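PDB 3BRQ: HTH-type transcriptional regulator ascG, which represses transcription of the cryptic asc operon of Escherichia coli as a DNA-binding regulator of the LacI family. Local coordinates for residues B[55-60]-B[67-72]. Numbering follows the deposited sequence.
Sequences LLADGK and RQAIQY
Ala57 and Gly59 of strand 53-60 meet Ala69 of helix 63-75 in a strand-helix unit of the N-terminal part of the periplasmic binding protein-like fold. The helix leads on to strand 80-84 of the same parallel sheet, so this is the first half of a right-handed beta-alpha-beta crossover. The short segments 55-60 and 67-72 run nearly antiparallel, at 160°, with their axes 7.6 Å apart at closest approach.

Ala69 carries the contact. Its methyl points at the strand and rests on the backbone around Gly59: Ala69 CB lies 3.7 Å from Asp58 O and 3.9 Å from Gly59 CA. Ala57 meets it more loosely, with Ala57 CB 4.5 Å from Ala69 CB. The methyl of Ala57 also lies at the edge of the Tyr72 ring, near the ring plane, with Ala57 CB 4.4 Å from Tyr72 CD2. Tyr72 has CG anti to its backbone N (chi1 179°), and its side chain runs across the strand direction to the dimer interface. There Tyr72 OH hydrogen-bonds Thr21 OG1 of the second subunit. Leu55 to Ala57 pair antiparallel with a strand of that subunit, so the sheet continues across the interface.

At the other end of the contact, Asp58 OD1 accepts from Lys60 N at 2.8 Å, forming an Asx turn. The N-H comes from above the carboxylate plane. The extended Lys60 side chain reaches a water 3.0 Å from Lys60 NZ. The link from that water to Gln68 OE1 is too short to be trusted.

The direct contact is van der Waals packing of methyl groups on one another, on the Gly59 backbone and on one carbonyl oxygen. Small side chains let the helix lie close to the strand, while polar links lie at its margins, among them the Tyr72 hydroxyl bond to the second subunit.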
ATOM      1  N   LEU B  55      19.283  -0.776  -3.651  1.00 26.49           N
ATOM      2  CA  LEU B  55      19.303  -0.471  -2.208  1.00 26.61           C
ATOM      3  C   LEU B  55      18.266   0.618  -1.910  1.00 25.49           C
ATOM      4  O   LEU B  55      18.268   1.643  -2.575  1.00 26.49           O
ATOM      5  CB  LEU B  55      20.682   0.060  -1.769  1.00 26.67           C
ATOM      6  CG  LEU B  55      21.743  -1.015  -1.451  1.00 29.72           C
ATOM      7  CD1 LEU B  55      23.032  -0.368  -0.924  1.00 28.11           C
ATOM      8  CD2 LEU B  55      21.189  -2.050  -0.457  1.00 26.23           C
ATOM      9  N   LEU B  56      17.371   0.406  -0.955  1.00 24.38           N
ATOM     10  CA  LEU B  56      16.455   1.512  -0.553  1.00 23.58           C
ATOM     11  C   LEU B  56      16.795   1.927   0.872  1.00 22.78           C
ATOM     12  O   LEU B  56      16.772   1.101   1.754  1.00 20.13           O
ATOM     13  CB  LEU B  56      15.006   1.037  -0.586  1.00 23.43           C
ATOM     14  CG  LEU B  56      13.913   1.854   0.076  1.00 26.01           C
ATOM     15  CD1 LEU B  56      13.610   3.096  -0.738  1.00 22.70           C
ATOM     16  CD2 LEU B  56      12.649   0.985   0.146  1.00 23.34           C
ATOM     17  N   ALA B  57      17.050   3.214   1.087  1.00 20.90           N
ATOM     18  CA  ALA B  57      17.270   3.712   2.430  1.00 21.45           C
ATOM     19  C   ALA B  57      16.047   4.515   2.903  1.00 21.58           C
ATOM     20  O   ALA B  57      15.487   5.337   2.162  1.00 21.20           O
ATOM     21  CB  ALA B  57      18.593   4.581   2.484  1.00 19.67           C
ATOM     22  N   ASP B  58      15.629   4.259   4.137  1.00 20.58           N
ATOM     23  CA  ASP B  58      14.601   5.044   4.782  1.00 19.33           C
ATOM     24  C   ASP B  58      15.074   6.536   4.794  1.00 17.24           C
ATOM     25  O   ASP B  58      16.061   6.870   5.410  1.00 16.79           O
ATOM     26  CB  ASP B  58      14.464   4.554   6.215  1.00 19.71           C
ATOM     27  CG  ASP B  58      13.329   5.202   6.970  1.00 20.12           C
ATOM     28  OD1 ASP B  58      12.547   5.952   6.328  1.00 19.17           O
ATOM     29  OD2 ASP B  58      13.259   4.941   8.214  1.00 20.20           O
ATOM     30  N   GLY B  59      14.348   7.406   4.151  1.00 17.81           N
ATOM     31  CA  GLY B  59      14.656   8.863   4.259  1.00 17.86           C
ATOM     32  C   GLY B  59      14.039   9.446   5.538  1.00 19.34           C
ATOM     33  O   GLY B  59      14.212  10.648   5.839  1.00 18.79           O
ATOM     34  N   LYS B  60      13.304   8.597   6.275  1.00 19.13           N
ATOM     35  CA  LYS B  60      12.741   8.954   7.610  1.00 18.48           C
ATOM     36  C   LYS B  60      11.708  10.039   7.505  1.00 18.20           C
ATOM     37  O   LYS B  60      10.757   9.889   6.752  1.00 19.92           O
ATOM     38  CB  LYS B  60      13.830   9.282   8.646  1.00 18.35           C
ATOM     39  CG  LYS B  60      14.890   8.239   8.768  1.00 18.80           C
ATOM     40  CD  LYS B  60      15.964   8.567   9.777  1.00 24.93           C
ATOM     41  CE  LYS B  60      16.985   7.391   9.774  1.00 27.19           C
ATOM     42  NZ  LYS B  60      18.153   7.610  10.718  1.00 28.82           N
ATOM     43  N   ARG B  67      18.398  14.253   3.370  1.00 20.21           N
ATOM     44  CA  ARG B  67      19.773  14.537   3.010  1.00 21.73           C
ATOM     45  C   ARG B  67      20.808  13.513   3.567  1.00 20.42           C
ATOM     46  O   ARG B  67      21.673  13.024   2.818  1.00 19.32           O
ATOM     47  CB  ARG B  67      20.081  15.948   3.473  1.00 22.05           C
ATOM     48  CG  ARG B  67      21.458  16.440   3.221  1.00 27.76           C
ATOM     49  CD  ARG B  67      21.709  17.636   4.158  1.00 30.52           C
ATOM     50  NE  ARG B  67      21.167  18.831   3.560  1.00 35.23           N
ATOM     51  CZ  ARG B  67      20.130  19.553   3.988  1.00 39.59           C
ATOM     52  NH1 ARG B  67      19.452  19.255   5.094  1.00 41.39           N
ATOM     53  NH2 ARG B  67      19.783  20.622   3.277  1.00 42.35           N
ATOM     54  N   GLN B  68      20.681  13.155   4.848  1.00 19.58           N
ATOM     55  CA  GLN B  68      21.593  12.196   5.438  1.00 22.35           C
ATOM     56  C   GLN B  68      21.465  10.821   4.779  1.00 20.87           C
ATOM     57  O   GLN B  68      22.443  10.087   4.685  1.00 22.15           O
ATOM     58  CB  GLN B  68      21.344  12.024   6.944  1.00 22.87           C
ATOM     59  CG  GLN B  68      21.802  13.235   7.750  1.00 28.99           C
ATOM     60  CD  GLN B  68      21.334  13.156   9.200  1.00 35.48           C
ATOM     61  OE1 GLN B  68      20.765  12.122   9.631  1.00 35.77           O
ATOM     62  NE2 GLN B  68      21.557  14.247   9.966  1.00 31.17           N
ATOM     63  N   ALA B  69      20.265  10.465   4.360  1.00 19.62           N
ATOM     64  CA  ALA B  69      20.019   9.124   3.721  1.00 19.30           C
ATOM     65  C   ALA B  69      20.684   9.062   2.329  1.00 19.80           C
ATOM     66  O   ALA B  69      21.214   8.030   1.912  1.00 17.92           O
ATOM     67  CB  ALA B  69      18.516   8.892   3.590  1.00 19.74           C
ATOM     68  N   ILE B  70      20.709  10.218   1.633  1.00 19.62           N
ATOM     69  CA  ILE B  70      21.391  10.318   0.360  1.00 20.35           C
ATOM     70  C   ILE B  70      22.890  10.067   0.571  1.00 21.65           C
ATOM     71  O   ILE B  70      23.452   9.179  -0.045  1.00 21.22           O
ATOM     72  CB  ILE B  70      21.113  11.705  -0.368  1.00 21.09           C
ATOM     73  CG1 ILE B  70      19.655  11.754  -0.881  1.00 22.19           C
ATOM     74  CG2 ILE B  70      22.171  11.960  -1.537  1.00 21.85           C
ATOM     75  CD1 ILE B  70      19.104  13.189  -1.132  1.00 19.96           C
ATOM     76  N   GLN B  71      23.525  10.838   1.456  1.00 21.94           N
ATOM     77  CA  GLN B  71      24.938  10.621   1.817  1.00 22.55           C
ATOM     78  C   GLN B  71      25.260   9.237   2.305  1.00 22.44           C
ATOM     79  O   GLN B  71      26.326   8.713   1.983  1.00 22.10           O
ATOM     80  CB  GLN B  71      25.388  11.595   2.895  1.00 22.47           C
ATOM     81  CG  GLN B  71      26.905  11.638   3.019  1.00 26.73           C
ATOM     82  CD  GLN B  71      27.587  12.058   1.709  1.00 30.48           C
ATOM     83  OE1 GLN B  71      27.273  13.115   1.154  1.00 31.05           O
ATOM     84  NE2 GLN B  71      28.533  11.236   1.224  1.00 29.88           N
ATOM     85  N   TYR B  72      24.392   8.684   3.147  1.00 22.98           N
ATOM     86  CA  TYR B  72      24.539   7.316   3.596  1.00 23.69           C
ATOM     87  C   TYR B  72      24.696   6.405   2.396  1.00 23.55           C
ATOM     88  O   TYR B  72      25.633   5.621   2.344  1.00 25.88           O
ATOM     89  CB  TYR B  72      23.349   6.892   4.454  1.00 24.65           C
ATOM     90  CG  TYR B  72      23.391   5.457   4.957  1.00 29.67           C
ATOM     91  CD1 TYR B  72      24.444   5.003   5.771  1.00 34.19           C
ATOM     92  CD2 TYR B  72      22.395   4.553   4.615  1.00 31.44           C
ATOM     93  CE1 TYR B  72      24.486   3.676   6.237  1.00 35.78           C
ATOM     94  CE2 TYR B  72      22.435   3.211   5.086  1.00 36.30           C
ATOM     95  CZ  TYR B  72      23.488   2.792   5.897  1.00 36.10           C
ATOM     96  OH  TYR B  72      23.551   1.466   6.356  1.00 35.87           O
TER
HETATM   97  O   HOH W   1      19.492  10.055   9.656  1.00 40.68           O